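Long-range contact in acyl-CoA dehydrogenase domain protein Tcur3481 (Thermomonospora curvata, PDB 6WY9), which probably works as an FAD-dependent acyl-CoA dehydrogenase, one subunit of an assembly of four protein chains: residues B[77-85]-B[330-338]. Residues are numbered along the deposited sequence; the frame is centred on the assembly and turned at random.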
ATOM      1  N   GLU B  77      17.599  -2.697 -21.630  1.00 39.01           N
ATOM      2  CA  GLU B  77      16.996  -2.650 -22.966  1.00 42.29           C
ATOM      3  C   GLU B  77      16.273  -3.940 -23.299  1.00 42.15           C
ATOM      4  O   GLU B  77      15.239  -3.913 -23.968  1.00 42.33           O
ATOM      5  CB  GLU B  77      18.035  -2.407 -24.067  1.00 43.49           C
ATOM      6  CG  GLU B  77      18.329  -0.985 -24.273  1.00 48.12           C
ATOM      7  CD  GLU B  77      17.098  -0.106 -24.513  1.00 49.35           C
ATOM      8  OE1 GLU B  77      16.228  -0.345 -25.397  1.00 50.15           O
ATOM      9  OE2 GLU B  77      17.049   0.878 -23.805  1.00 51.15           O
ATOM     10  N   GLN B  78      16.843  -5.084 -22.928  1.00 41.09           N
ATOM     11  CA  GLN B  78      16.144  -6.330 -23.212  1.00 40.61           C
ATOM     12  C   GLN B  78      14.763  -6.347 -22.561  1.00 40.64           C
ATOM     13  O   GLN B  78      13.762  -6.688 -23.210  1.00 40.99           O
ATOM     14  CB  GLN B  78      16.958  -7.544 -22.766  1.00 40.30           C
ATOM     15  CG  GLN B  78      16.059  -8.784 -22.789  1.00 41.34           C
ATOM     16  CD  GLN B  78      16.632  -9.990 -22.118  1.00 42.39           C
ATOM     17  OE1 GLN B  78      17.458  -9.895 -21.185  1.00 43.82           O
ATOM     18  NE2 GLN B  78      16.160 -11.156 -22.535  1.00 43.61           N
ATOM     19  N   GLY B  79      14.676  -5.967 -21.279  1.00 38.33           N
ATOM     20  CA  GLY B  79      13.372  -5.955 -20.623  1.00 38.78           C
ATOM     21  C   GLY B  79      12.400  -4.966 -21.238  1.00 39.35           C
ATOM     22  O   GLY B  79      11.190  -5.217 -21.285  1.00 37.53           O
ATOM     23  N   ARG B  80      12.908  -3.835 -21.742  1.00 39.70           N
ATOM     24  CA  ARG B  80      12.028  -2.864 -22.398  1.00 42.37           C
ATOM     25  C   ARG B  80      11.226  -3.480 -23.543  1.00 41.12           C
ATOM     26  O   ARG B  80      10.130  -3.005 -23.872  1.00 38.54           O
ATOM     27  CB  ARG B  80      12.865  -1.718 -22.934  1.00 46.96           C
ATOM     28  CG  ARG B  80      12.618  -0.429 -22.292  1.00 55.29           C
ATOM     29  CD  ARG B  80      13.614   0.565 -22.817  1.00 61.17           C
ATOM     30  NE  ARG B  80      13.887   1.583 -21.819  1.00 69.00           N
ATOM     31  CZ  ARG B  80      15.001   1.657 -21.101  1.00 72.12           C
ATOM     32  NH1 ARG B  80      15.993   0.776 -21.269  1.00 70.74           N
ATOM     33  NH2 ARG B  80      15.129   2.641 -20.214  1.00 76.04           N
ATOM     34  N   HIS B  81      11.775  -4.515 -24.169  1.00 39.98           N
ATOM     35  CA  HIS B  81      11.190  -5.165 -25.347  1.00 41.59           C
ATOM     36  C   HIS B  81      10.747  -6.601 -25.106  1.00 40.94           C
ATOM     37  O   HIS B  81      10.424  -7.287 -26.077  1.00 41.64           O
ATOM     38  CB  HIS B  81      12.220  -5.169 -26.475  1.00 43.34           C
ATOM     39  CG  HIS B  81      12.603  -3.795 -26.894  1.00 45.87           C
ATOM     40  ND1 HIS B  81      13.735  -3.171 -26.416  1.00 47.07           N
ATOM     41  CD2 HIS B  81      11.971  -2.898 -27.675  1.00 48.65           C
ATOM     42  CE1 HIS B  81      13.803  -1.952 -26.918  1.00 47.91           C
ATOM     43  NE2 HIS B  81      12.739  -1.757 -27.680  1.00 50.38           N
ATOM     44  N   VAL B  82      10.784  -7.076 -23.847  1.00 41.98           N
ATOM     45  CA  VAL B  82      10.499  -8.460 -23.468  1.00 40.93           C
ATOM     46  C   VAL B  82      11.122  -9.397 -24.516  1.00 42.44           C
ATOM     47  O   VAL B  82      10.458 -10.272 -25.069  1.00 45.02           O
ATOM     48  CB  VAL B  82       8.974  -8.677 -23.240  1.00 38.80           C
ATOM     49  CG1 VAL B  82       8.516  -7.884 -21.928  1.00 38.05           C
ATOM     50  CG2 VAL B  82       8.111  -8.191 -24.406  1.00 39.12           C
ATOM     51  N   ALA B  83      12.401  -9.201 -24.814  1.00 41.26           N
ATOM     52  CA  ALA B  83      12.999  -9.890 -25.964  1.00 43.19           C
ATOM     53  C   ALA B  83      13.420 -11.294 -25.547  1.00 42.65           C
ATOM     54  O   ALA B  83      14.142 -11.446 -24.545  1.00 40.83           O
ATOM     55  CB  ALA B  83      14.200  -9.133 -26.508  1.00 43.41           C
ATOM     56  N   PRO B  84      12.946 -12.345 -26.250  1.00 42.61           N
ATOM     57  CA  PRO B  84      13.166 -13.722 -25.747  1.00 43.02           C
ATOM     58  C   PRO B  84      14.548 -14.300 -26.040  1.00 42.49           C
ATOM     59  O   PRO B  84      14.741 -15.136 -26.928  1.00 42.76           O
ATOM     60  CB  PRO B  84      12.054 -14.509 -26.455  1.00 44.75           C
ATOM     61  CG  PRO B  84      11.900 -13.792 -27.804  1.00 46.66           C
ATOM     62  CD  PRO B  84      11.998 -12.322 -27.390  1.00 44.89           C
ATOM     63  N   VAL B  85      15.542 -13.890 -25.251  1.00 40.67           N
ATOM     64  CA  VAL B  85      16.876 -14.518 -25.295  1.00 40.95           C
ATOM     65  C   VAL B  85      17.405 -14.646 -23.872  1.00 40.02           C
ATOM     66  O   VAL B  85      17.160 -13.795 -23.024  1.00 37.13           O
ATOM     67  CB  VAL B  85      17.892 -13.697 -26.138  1.00 41.11           C
ATOM     68  CG1 VAL B  85      17.800 -14.009 -27.611  1.00 43.93           C
ATOM     69  CG2 VAL B  85      17.717 -12.184 -25.903  1.00 40.93           C
ATOM     70  N   ILE B 330       0.793  -5.585 -24.003  1.00 36.35           N
ATOM     71  CA  ILE B 330       1.130  -5.274 -22.614  1.00 37.14           C
ATOM     72  C   ILE B 330       1.156  -6.547 -21.756  1.00 37.92           C
ATOM     73  O   ILE B 330       1.911  -6.615 -20.785  1.00 37.30           O
ATOM     74  CB  ILE B 330       0.161  -4.219 -22.023  1.00 38.02           C
ATOM     75  CG1 ILE B 330       0.712  -3.663 -20.685  1.00 36.81           C
ATOM     76  CG2 ILE B 330      -1.268  -4.832 -21.825  1.00 36.78           C
ATOM     77  CD1 ILE B 330       1.982  -2.740 -20.861  1.00 36.82           C
ATOM     78  N   HIS B 331       0.349  -7.569 -22.090  1.00 36.35           N
ATOM     79  CA  HIS B 331       0.275  -8.752 -21.221  1.00 36.41           C
ATOM     80  C   HIS B 331       1.643  -9.433 -21.049  1.00 36.32           C
ATOM     81  O   HIS B 331       1.869 -10.114 -20.045  1.00 34.96           O
ATOM     82  CB  HIS B 331      -0.702  -9.785 -21.775  1.00 36.20           C
ATOM     83  CG  HIS B 331      -0.176 -10.500 -22.984  1.00 37.21           C
ATOM     84  ND1 HIS B 331      -0.064  -9.873 -24.217  1.00 37.09           N
ATOM     85  CD2 HIS B 331       0.310 -11.756 -23.156  1.00 38.53           C
ATOM     86  CE1 HIS B 331       0.425 -10.727 -25.104  1.00 38.50           C
ATOM     87  NE2 HIS B 331       0.662 -11.875 -24.487  1.00 38.07           N
ATOM     88  N   ARG B 332       2.556  -9.290 -22.017  1.00 36.07           N
ATOM     89  CA  ARG B 332       3.878  -9.902 -21.854  1.00 38.14           C
ATOM     90  C   ARG B 332       4.673  -9.212 -20.753  1.00 35.62           C
ATOM     91  O   ARG B 332       5.449  -9.861 -20.051  1.00 36.89           O
ATOM     92  CB  ARG B 332       4.667  -9.871 -23.179  1.00 37.31           C
ATOM     93  CG  ARG B 332       4.048 -10.766 -24.263  1.00 39.05           C
ATOM     94  CD  ARG B 332       5.085 -11.169 -25.338  1.00 37.15           C
ATOM     95  NE  ARG B 332       4.412 -11.849 -26.450  1.00 41.55           N
ATOM     96  CZ  ARG B 332       3.686 -11.247 -27.395  1.00 44.00           C
ATOM     97  NH1 ARG B 332       3.098 -11.984 -28.349  1.00 45.09           N
ATOM     98  NH2 ARG B 332       3.563  -9.928 -27.398  1.00 40.79           N
ATOM     99  N   TYR B 333       4.527  -7.899 -20.619  1.00 35.05           N
ATOM    100  CA  TYR B 333       5.193  -7.180 -19.529  1.00 33.53           C
ATOM    101  C   TYR B 333       4.671  -7.660 -18.184  1.00 35.79           C
ATOM    102  O   TYR B 333       5.448  -7.883 -17.242  1.00 35.97           O
ATOM    103  CB  TYR B 333       4.966  -5.668 -19.714  1.00 32.41           C
ATOM    104  CG  TYR B 333       5.674  -5.204 -20.968  1.00 33.72           C
ATOM    105  CD1 TYR B 333       5.117  -5.429 -22.232  1.00 34.74           C
ATOM    106  CD2 TYR B 333       6.938  -4.621 -20.890  1.00 34.46           C
ATOM    107  CE1 TYR B 333       5.816  -5.072 -23.393  1.00 35.71           C
ATOM    108  CE2 TYR B 333       7.639  -4.240 -22.051  1.00 34.42           C
ATOM    109  CZ  TYR B 333       7.066  -4.475 -23.288  1.00 36.11           C
ATOM    110  OH  TYR B 333       7.765  -4.094 -24.422  1.00 37.73           O
ATOM    111  N   PHE B 334       3.354  -7.891 -18.098  1.00 33.38           N
ATOM    112  CA  PHE B 334       2.795  -8.493 -16.886  1.00 34.10           C
ATOM    113  C   PHE B 334       3.443  -9.851 -16.596  1.00 35.41           C
ATOM    114  O   PHE B 334       3.846 -10.136 -15.454  1.00 34.56           O
ATOM    115  CB  PHE B 334       1.261  -8.653 -17.012  1.00 34.07           C
ATOM    116  CG  PHE B 334       0.661  -9.229 -15.782  1.00 37.78           C
ATOM    117  CD1 PHE B 334       0.623  -8.483 -14.615  1.00 37.46           C
ATOM    118  CD2 PHE B 334       0.235 -10.549 -15.749  1.00 39.95           C
ATOM    119  CE1 PHE B 334       0.118  -9.031 -13.415  1.00 37.76           C
ATOM    120  CE2 PHE B 334      -0.278 -11.097 -14.571  1.00 42.32           C
ATOM    121  CZ  PHE B 334      -0.336 -10.326 -13.393  1.00 40.54           C
ATOM    122  N   LEU B 335       3.525 -10.721 -17.620  1.00 34.91           N
ATOM    123  CA  LEU B 335       4.072 -12.067 -17.408  1.00 35.57           C
ATOM    124  C   LEU B 335       5.548 -12.007 -16.983  1.00 37.21           C
ATOM    125  O   LEU B 335       5.961 -12.712 -16.055  1.00 36.79           O
ATOM    126  CB  LEU B 335       3.913 -12.933 -18.670  1.00 35.91           C
ATOM    127  CG  LEU B 335       2.466 -13.185 -19.150  1.00 37.12           C
ATOM    128  CD1 LEU B 335       2.470 -14.059 -20.406  1.00 39.11           C
ATOM    129  CD2 LEU B 335       1.702 -13.864 -17.977  1.00 37.24           C
ATOM    130  N   TRP B 336       6.366 -11.214 -17.693  1.00 37.48           N
ATOM    131  CA  TRP B 336       7.767 -11.024 -17.310  1.00 38.21           C
ATOM    132  C   TRP B 336       7.901 -10.413 -15.913  1.00 37.89           C
ATOM    133  O   TRP B 336       8.695 -10.888 -15.084  1.00 37.91           O
ATOM    134  CB  TRP B 336       8.481 -10.125 -18.334  1.00 37.09           C
ATOM    135  CG  TRP B 336       8.942 -10.867 -19.576  1.00 37.87           C
ATOM    136  CD1 TRP B 336       8.196 -11.690 -20.358  1.00 37.25           C
ATOM    137  CD2 TRP B 336      10.263 -10.824 -20.171  1.00 37.72           C
ATOM    138  NE1 TRP B 336       8.956 -12.160 -21.408  1.00 40.27           N
ATOM    139  CE2 TRP B 336      10.228 -11.644 -21.311  1.00 40.49           C
ATOM    140  CE3 TRP B 336      11.454 -10.155 -19.850  1.00 38.48           C
ATOM    141  CZ2 TRP B 336      11.357 -11.844 -22.143  1.00 42.58           C
ATOM    142  CZ3 TRP B 336      12.579 -10.341 -20.697  1.00 40.42           C
ATOM    143  CH2 TRP B 336      12.516 -11.181 -21.821  1.00 41.38           C
ATOM    144  N   GLY B 337       7.168  -9.329 -15.648  1.00 38.54           N
ATOM    145  CA  GLY B 337       7.298  -8.662 -14.360  1.00 37.01           C
ATOM    146  C   GLY B 337       6.972  -9.600 -13.218  1.00 37.79           C
ATOM    147  O   GLY B 337       7.712  -9.684 -12.234  1.00 36.30           O
ATOM    148  N   LYS B 338       5.871 -10.335 -13.366  1.00 35.37           N
ATOM    149  CA  LYS B 338       5.404 -11.279 -12.362  1.00 37.61           C
ATOM    150  C   LYS B 338       6.449 -12.372 -12.128  1.00 37.34           C
ATOM    151  O   LYS B 338       6.822 -12.666 -10.985  1.00 37.11           O
ATOM    152  CB  LYS B 338       4.040 -11.828 -12.840  1.00 41.59           C
ATOM    153  CG  LYS B 338       3.474 -13.062 -12.174  1.00 49.22           C
ATOM    154  CD  LYS B 338       2.310 -12.729 -11.187  1.00 52.51           C
ATOM    155  CE  LYS B 338       1.859 -13.977 -10.371  1.00 54.79           C
ATOM    156  NZ  LYS B 338       1.037 -13.606  -9.109  1.00 53.51           N
TER
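Val82 sits between the rings of Tyr333 and Trp336, one turn apart on helix 330-340. Its CG1 rests centrally over the Tyr333 face, 3.7 Å from the ring centroid, while its CA lies over the six-membered ring of Trp336, 3.6 Å from that centroid; both are CH-pi contacts. With CG1 anti to the carbonyl carbon (chi1 -69°), the methyl is delivered onto the tyrosine. The backbone contributes too: Val82, at positive phi, is the C-prime residue of the Schellman motif that ends helix 67-80, and this turn lays its main chain against the indole. Tyr333 reaches past the valine, and its OH donates to Arg80 O at 2.7 Å, the donor tilted 31° from the carbonyl plane. At the indole's edge comes the Gln78 amide, 82° from the ring plane; its NE2 bonds almost straight to Ala83 O (2.9 Å), bracing the turn. Replacing Trp336 by an alanine is likely to uncover the CA and CB of Val82 and take away the indole edge beside the Gln78 amide. Away from the flavin, the contact thus joins the N-terminal and C-terminal helical regions mainly through apolar and CH-pi packing, while the one cross-segment hydrogen bond satisfies the Arg80 carbonyl and helps orient the Tyr333 ring.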